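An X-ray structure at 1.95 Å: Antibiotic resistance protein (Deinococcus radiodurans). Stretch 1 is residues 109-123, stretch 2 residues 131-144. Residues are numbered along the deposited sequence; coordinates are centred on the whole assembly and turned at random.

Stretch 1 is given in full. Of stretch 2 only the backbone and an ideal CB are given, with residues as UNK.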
# COMPACT_ATOMS: atom_id res chain seq x y z
N PHE A 109 11.43 -3.66 11.41
CA PHE A 109 12.14 -3.82 10.16
C PHE A 109 11.24 -4.41 9.13
O PHE A 109 10.36 -5.25 9.47
CB PHE A 109 13.31 -4.81 10.34
CG PHE A 109 14.31 -4.39 11.35
CD1 PHE A 109 15.22 -3.36 11.06
CD2 PHE A 109 14.33 -4.96 12.63
CE1 PHE A 109 16.14 -2.96 11.99
CE2 PHE A 109 15.24 -4.55 13.57
CZ PHE A 109 16.16 -3.58 13.27
N THR A 110 11.47 -4.04 7.86
CA THR A 110 10.84 -4.67 6.69
C THR A 110 11.95 -5.18 5.77
O THR A 110 12.87 -4.45 5.45
CB THR A 110 9.90 -3.68 5.97
OG1 THR A 110 8.81 -3.35 6.85
CG2 THR A 110 9.31 -4.24 4.66
N LEU A 111 11.89 -6.47 5.45
CA LEU A 111 12.86 -7.09 4.54
C LEU A 111 12.53 -6.78 3.14
O LEU A 111 11.43 -7.08 2.67
CB LEU A 111 12.87 -8.59 4.72
CG LEU A 111 13.07 -9.02 6.16
CD1 LEU A 111 13.25 -10.52 6.29
CD2 LEU A 111 14.25 -8.28 6.78
N ILE A 112 13.50 -6.17 2.46
CA ILE A 112 13.44 -5.94 1.02
C ILE A 112 14.21 -7.05 0.31
O ILE A 112 15.43 -7.04 0.26
CB ILE A 112 14.05 -4.59 0.63
CG1 ILE A 112 13.41 -3.46 1.44
CG2 ILE A 112 13.95 -4.39 -0.90
CD1 ILE A 112 11.87 -3.55 1.49
N ALA A 113 13.48 -7.99 -0.25
CA ALA A 113 14.07 -9.17 -0.80
C ALA A 113 14.00 -9.14 -2.31
O ALA A 113 13.07 -8.59 -2.86
CB ALA A 113 13.36 -10.41 -0.25
N PRO A 114 14.99 -9.77 -2.98
CA PRO A 114 15.01 -9.85 -4.43
C PRO A 114 13.82 -10.62 -5.01
O PRO A 114 13.37 -11.63 -4.43
CB PRO A 114 16.32 -10.60 -4.72
CG PRO A 114 17.17 -10.28 -3.57
CD PRO A 114 16.22 -10.34 -2.40
N LEU A 115 13.29 -10.12 -6.13
CA LEU A 115 12.11 -10.74 -6.76
C LEU A 115 12.30 -12.29 -6.98
O LEU A 115 11.40 -13.07 -6.71
CB LEU A 115 11.76 -10.05 -8.05
CG LEU A 115 10.63 -10.59 -8.90
CD1 LEU A 115 9.32 -10.68 -8.10
CD2 LEU A 115 10.53 -9.76 -10.22
N ASN A 116 13.45 -12.69 -7.48
CA ASN A 116 13.66 -14.08 -7.81
C ASN A 116 13.64 -14.96 -6.56
O ASN A 116 13.09 -16.07 -6.59
CB ASN A 116 14.98 -14.22 -8.59
CG ASN A 116 16.21 -14.11 -7.71
OD1 ASN A 116 16.81 -15.15 -7.37
ND2 ASN A 116 16.61 -12.90 -7.33
N VAL A 117 14.17 -14.44 -5.44
CA VAL A 117 14.18 -15.14 -4.16
C VAL A 117 12.75 -15.35 -3.66
O VAL A 117 12.40 -16.45 -3.18
CB VAL A 117 15.06 -14.44 -3.15
CG1 VAL A 117 14.80 -14.91 -1.66
CG2 VAL A 117 16.54 -14.58 -3.56
N VAL A 118 11.92 -14.32 -3.81
CA VAL A 118 10.53 -14.44 -3.39
C VAL A 118 9.76 -15.42 -4.30
O VAL A 118 9.01 -16.27 -3.83
CB VAL A 118 9.81 -13.10 -3.34
CG1 VAL A 118 8.37 -13.30 -2.91
CG2 VAL A 118 10.53 -12.14 -2.36
N LEU A 119 9.96 -15.30 -5.60
CA LEU A 119 9.25 -16.13 -6.54
C LEU A 119 9.64 -17.57 -6.33
O LEU A 119 8.80 -18.45 -6.39
CB LEU A 119 9.59 -15.75 -7.96
CG LEU A 119 8.92 -14.51 -8.50
CD1 LEU A 119 9.46 -14.29 -9.89
CD2 LEU A 119 7.40 -14.67 -8.45
N GLU A 120 10.92 -17.80 -6.09
CA GLU A 120 11.42 -19.16 -5.88
C GLU A 120 10.89 -19.79 -4.57
O GLU A 120 10.56 -20.97 -4.53
CB GLU A 120 12.95 -19.16 -5.95
CG GLU A 120 13.47 -18.86 -7.38
CD GLU A 120 14.95 -18.44 -7.49
OE1 GLU A 120 15.52 -18.61 -8.59
OE2 GLU A 120 15.54 -17.92 -6.50
N ARG A 121 10.78 -19.00 -3.52
CA ARG A 121 10.19 -19.48 -2.28
C ARG A 121 8.71 -19.88 -2.45
O ARG A 121 8.27 -20.93 -1.93
CB ARG A 121 10.34 -18.45 -1.17
CG ARG A 121 11.73 -18.45 -0.53
CD ARG A 121 11.99 -19.79 0.15
NE ARG A 121 13.19 -19.80 0.99
CZ ARG A 121 13.71 -20.90 1.55
NH1 ARG A 121 13.15 -22.10 1.37
NH2 ARG A 121 14.81 -20.78 2.31
N LEU A 122 7.96 -19.05 -3.18
CA LEU A 122 6.54 -19.29 -3.42
C LEU A 122 6.29 -20.54 -4.28
O LEU A 122 5.22 -21.17 -4.19
CB LEU A 122 5.85 -18.06 -4.08
CG LEU A 122 5.69 -16.77 -3.29
CD1 LEU A 122 5.27 -15.60 -4.19
CD2 LEU A 122 4.69 -16.95 -2.18
N ARG A 123 7.24 -20.86 -5.14
CA ARG A 123 7.11 -21.98 -6.06
C ARG A 123 7.40 -23.28 -5.33
O ARG A 123 6.72 -24.28 -5.56
CB ARG A 123 8.01 -21.78 -7.27
CG ARG A 123 7.65 -20.49 -8.07
CD ARG A 123 6.84 -20.75 -9.35
NE ARG A 123 6.46 -19.52 -10.06
CZ ARG A 123 7.30 -18.67 -10.67
NH1 ARG A 123 8.62 -18.85 -10.66
NH2 ARG A 123 6.80 -17.60 -11.29
N UNK A 131 1.54 -14.73 -9.80
CA UNK A 131 1.71 -13.78 -10.91
C UNK A 131 2.90 -12.85 -10.61
O UNK A 131 2.86 -12.17 -9.62
CB UNK A 131 0.43 -12.97 -11.13
N UNK A 132 3.94 -12.86 -11.46
CA UNK A 132 5.17 -12.06 -11.22
C UNK A 132 4.84 -10.59 -10.97
O UNK A 132 5.36 -9.99 -10.05
CB UNK A 132 6.12 -12.17 -12.41
N UNK A 133 3.93 -10.04 -11.77
CA UNK A 133 3.48 -8.67 -11.58
C UNK A 133 2.88 -8.43 -10.21
O UNK A 133 3.11 -7.39 -9.60
CB UNK A 133 2.46 -8.31 -12.66
N UNK A 134 2.16 -9.42 -9.69
CA UNK A 134 1.49 -9.24 -8.39
C UNK A 134 2.53 -9.28 -7.27
O UNK A 134 2.42 -8.53 -6.28
CB UNK A 134 0.42 -10.32 -8.17
N UNK A 135 3.53 -10.15 -7.42
CA UNK A 135 4.65 -10.25 -6.48
C UNK A 135 5.47 -8.95 -6.52
O UNK A 135 5.77 -8.37 -5.47
CB UNK A 135 5.53 -11.46 -6.81
N UNK A 136 5.83 -8.51 -7.73
CA UNK A 136 6.60 -7.31 -7.89
C UNK A 136 5.85 -6.11 -7.32
O UNK A 136 6.48 -5.29 -6.67
CB UNK A 136 6.94 -7.09 -9.37
N UNK A 137 4.53 -6.03 -7.48
CA UNK A 137 3.73 -4.92 -6.91
C UNK A 137 3.93 -4.90 -5.40
O UNK A 137 4.06 -3.86 -4.83
CB UNK A 137 2.25 -5.07 -7.25
N UNK A 138 3.87 -6.08 -4.76
CA UNK A 138 4.04 -6.19 -3.34
C UNK A 138 5.41 -5.73 -2.87
O UNK A 138 5.54 -5.04 -1.85
CB UNK A 138 3.80 -7.64 -2.91
N UNK A 139 6.44 -6.17 -3.58
CA UNK A 139 7.80 -5.83 -3.21
C UNK A 139 8.04 -4.31 -3.39
O UNK A 139 8.73 -3.69 -2.60
CB UNK A 139 8.79 -6.64 -4.05
N UNK A 140 7.46 -3.76 -4.43
CA UNK A 140 7.51 -2.31 -4.68
C UNK A 140 6.82 -1.56 -3.55
O UNK A 140 7.35 -0.57 -3.04
CB UNK A 140 6.86 -1.96 -6.02
N UNK A 141 5.67 -2.07 -3.08
CA UNK A 141 4.97 -1.44 -1.92
C UNK A 141 5.79 -1.47 -0.65
O UNK A 141 5.88 -0.46 0.05
CB UNK A 141 3.64 -2.14 -1.66
N UNK A 142 6.45 -2.61 -0.35
CA UNK A 142 7.28 -2.69 0.83
C UNK A 142 8.48 -1.72 0.91
O UNK A 142 8.97 -1.41 2.00
CB UNK A 142 7.80 -4.12 0.94
N UNK A 143 8.97 -1.33 -0.25
CA UNK A 143 10.05 -0.37 -0.40
C UNK A 143 9.62 1.08 -0.08
O UNK A 143 10.48 1.94 -0.03
CB UNK A 143 10.60 -0.45 -1.83
N UNK A 144 8.34 1.31 0.18
CA UNK A 144 7.85 2.63 0.60
C UNK A 144 8.41 2.98 1.96
O UNK A 144 8.57 2.10 2.81
CB UNK A 144 6.32 2.66 0.63

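Position 131 comes right before the first turn of a helix, and its CA-to-CB bond points away from stretch 1. A capping side chain such as Asn, Asp, Ser or Thr would suit it. The residue is Asn 131. Its OD1 accepts a weak capping bond from the backbone N of 134 at 3.4 Å.

At 132 the CB points sideways, 4.7 Å from Leu 119 CD1 and 5.5 Å from Leu 115 CD2. Stretch 1 offers methyl groups here, so a medium aliphatic chain is favoured. Val 132 is found. Its CG1 lies 4.0 Å from Leu 115 CD2, and its CG2 lies 4.0 Å from Leu 119 CD1. Arg 123 brings its guanidinium alongside, edge-on, with NH2 4.2 Å from Val 132 CG2.

Position 133 points away, with helical angles and nothing of stretch 1 near its CB. Many residues would serve; it is Gly 133. Position 134 is also out of reach and equally permissive. Thr 134 gives its backbone N to the cap.

Position 135 points toward stretch 1. Its CB is 4.1 Å from both Leu 119 CD2 and Leu 115 CD1, and 4.9 Å from Leu 122 CD1. The surroundings are wholly aliphatic and already close, which favours a compact apolar residue such as Val, Ala or Ile. Val 135 fills the site as a knob among Leu 115, Val 118, Leu 119 and Leu 122. Its CG1 packs 3.4 Å from Leu 115 CD1, and its CG2 3.7 Å from Leu 119 CD2.

At 136 the CB points sideways, 4.5 Å from Leu 115 CD1. A long side chain could keep its stem by the leucine and carry a polar end; an aliphatic one would also do. Glu 136 has its OE1 3.6 Å from Leu 115 CD2, with no polar partner in stretch 1.

Positions 137 and 138 are out of reach and are Asp 137 and Arg 138.

Position 139 points toward stretch 1, its CB 4.8 Å from Ala 113 O. There is room beyond the CB, lined by Leu 115 and Val 118, so Leu, Ile or Met would suit. Leu 139 extends into it. Its CD1 reaches 3.6 Å from Leu 115 CA, and its CD2 lies 4.0 Å from Val 118 CG2.

Positions 140 and 141 are again out of reach and are Asn 140 and Glu 141.

At 142 the CB points toward the strand, 4.0 Å from Thr 110 CG2 and 4.1 Å from Ile 112 CD1. An aliphatic residue is expected. Leu 142 sets its CD2 3.9 Å from Thr 110 CG2.

At 143 the CB points sideways, 4.7 Å from Ile 112 CD1. A long chain could cover the isoleucine. Arg 143 lays one guanidinium face over it, CZ 3.5 Å from Ile 112 CG2. A water accepts from Arg 143 NH2 and donates to Ala 113 O.

Position 144 points away, and a CB would be crowded by Glu 141 O at 3.2 Å. Gly 144 avoids this.

Stretch 2 131-144: NVGTVEDRLNELRG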
# COMPACT_ATOMS: atom_id res chain seq x y z
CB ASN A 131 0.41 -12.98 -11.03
CG ASN A 131 0.32 -12.12 -12.27
OD1 ASN A 131 1.01 -11.10 -12.39
ND2 ASN A 131 -0.61 -12.48 -13.17
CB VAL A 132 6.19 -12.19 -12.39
CG1 VAL A 132 7.45 -11.29 -12.17
CG2 VAL A 132 6.62 -13.64 -12.56
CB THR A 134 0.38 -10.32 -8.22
OG1 THR A 134 -0.64 -10.09 -9.20
CG2 THR A 134 -0.27 -10.29 -6.83
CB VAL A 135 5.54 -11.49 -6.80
CG1 VAL A 135 6.78 -11.53 -5.94
CG2 VAL A 135 4.67 -12.84 -6.70
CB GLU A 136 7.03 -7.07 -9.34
CG GLU A 136 7.85 -5.79 -9.50
CD GLU A 136 9.28 -5.84 -8.92
OE1 GLU A 136 9.70 -6.82 -8.29
OE2 GLU A 136 10.03 -4.83 -9.11
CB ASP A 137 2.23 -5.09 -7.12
CG ASP A 137 1.77 -4.84 -8.51
OD1 ASP A 137 2.47 -4.13 -9.28
OD2 ASP A 137 0.63 -5.32 -8.82
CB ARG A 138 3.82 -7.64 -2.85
CG ARG A 138 3.94 -7.78 -1.38
CD ARG A 138 2.56 -7.88 -0.73
NE ARG A 138 1.63 -6.89 -1.28
CZ ARG A 138 0.49 -7.16 -1.93
NH1 ARG A 138 -0.26 -6.15 -2.41
NH2 ARG A 138 0.08 -8.43 -2.11
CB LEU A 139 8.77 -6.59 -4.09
CG LEU A 139 8.67 -8.13 -4.00
CD1 LEU A 139 9.87 -8.71 -4.72
CD2 LEU A 139 8.54 -8.64 -2.58
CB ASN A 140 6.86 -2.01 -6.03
CG ASN A 140 7.80 -2.22 -7.20
OD1 ASN A 140 9.00 -2.21 -7.05
ND2 ASN A 140 7.24 -2.43 -8.38
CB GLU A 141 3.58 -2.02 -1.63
CG GLU A 141 3.04 -1.50 -0.25
CD GLU A 141 1.54 -1.53 -0.04
OE1 GLU A 141 0.90 -2.36 -0.70
OE2 GLU A 141 1.05 -0.72 0.86
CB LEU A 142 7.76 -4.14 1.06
CG LEU A 142 6.65 -5.16 1.34
CD1 LEU A 142 7.15 -6.66 1.37
CD2 LEU A 142 6.04 -4.84 2.63
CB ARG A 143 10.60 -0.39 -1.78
CG ARG A 143 11.47 -1.61 -2.13
CD ARG A 143 11.75 -1.54 -3.61
NE ARG A 143 12.57 -2.67 -4.05
CZ ARG A 143 13.90 -2.72 -3.98
NH1 ARG A 143 14.60 -1.69 -3.54
NH2 ARG A 143 14.55 -3.82 -4.37
O HOH W 1 12.51 -6.24 -4.07
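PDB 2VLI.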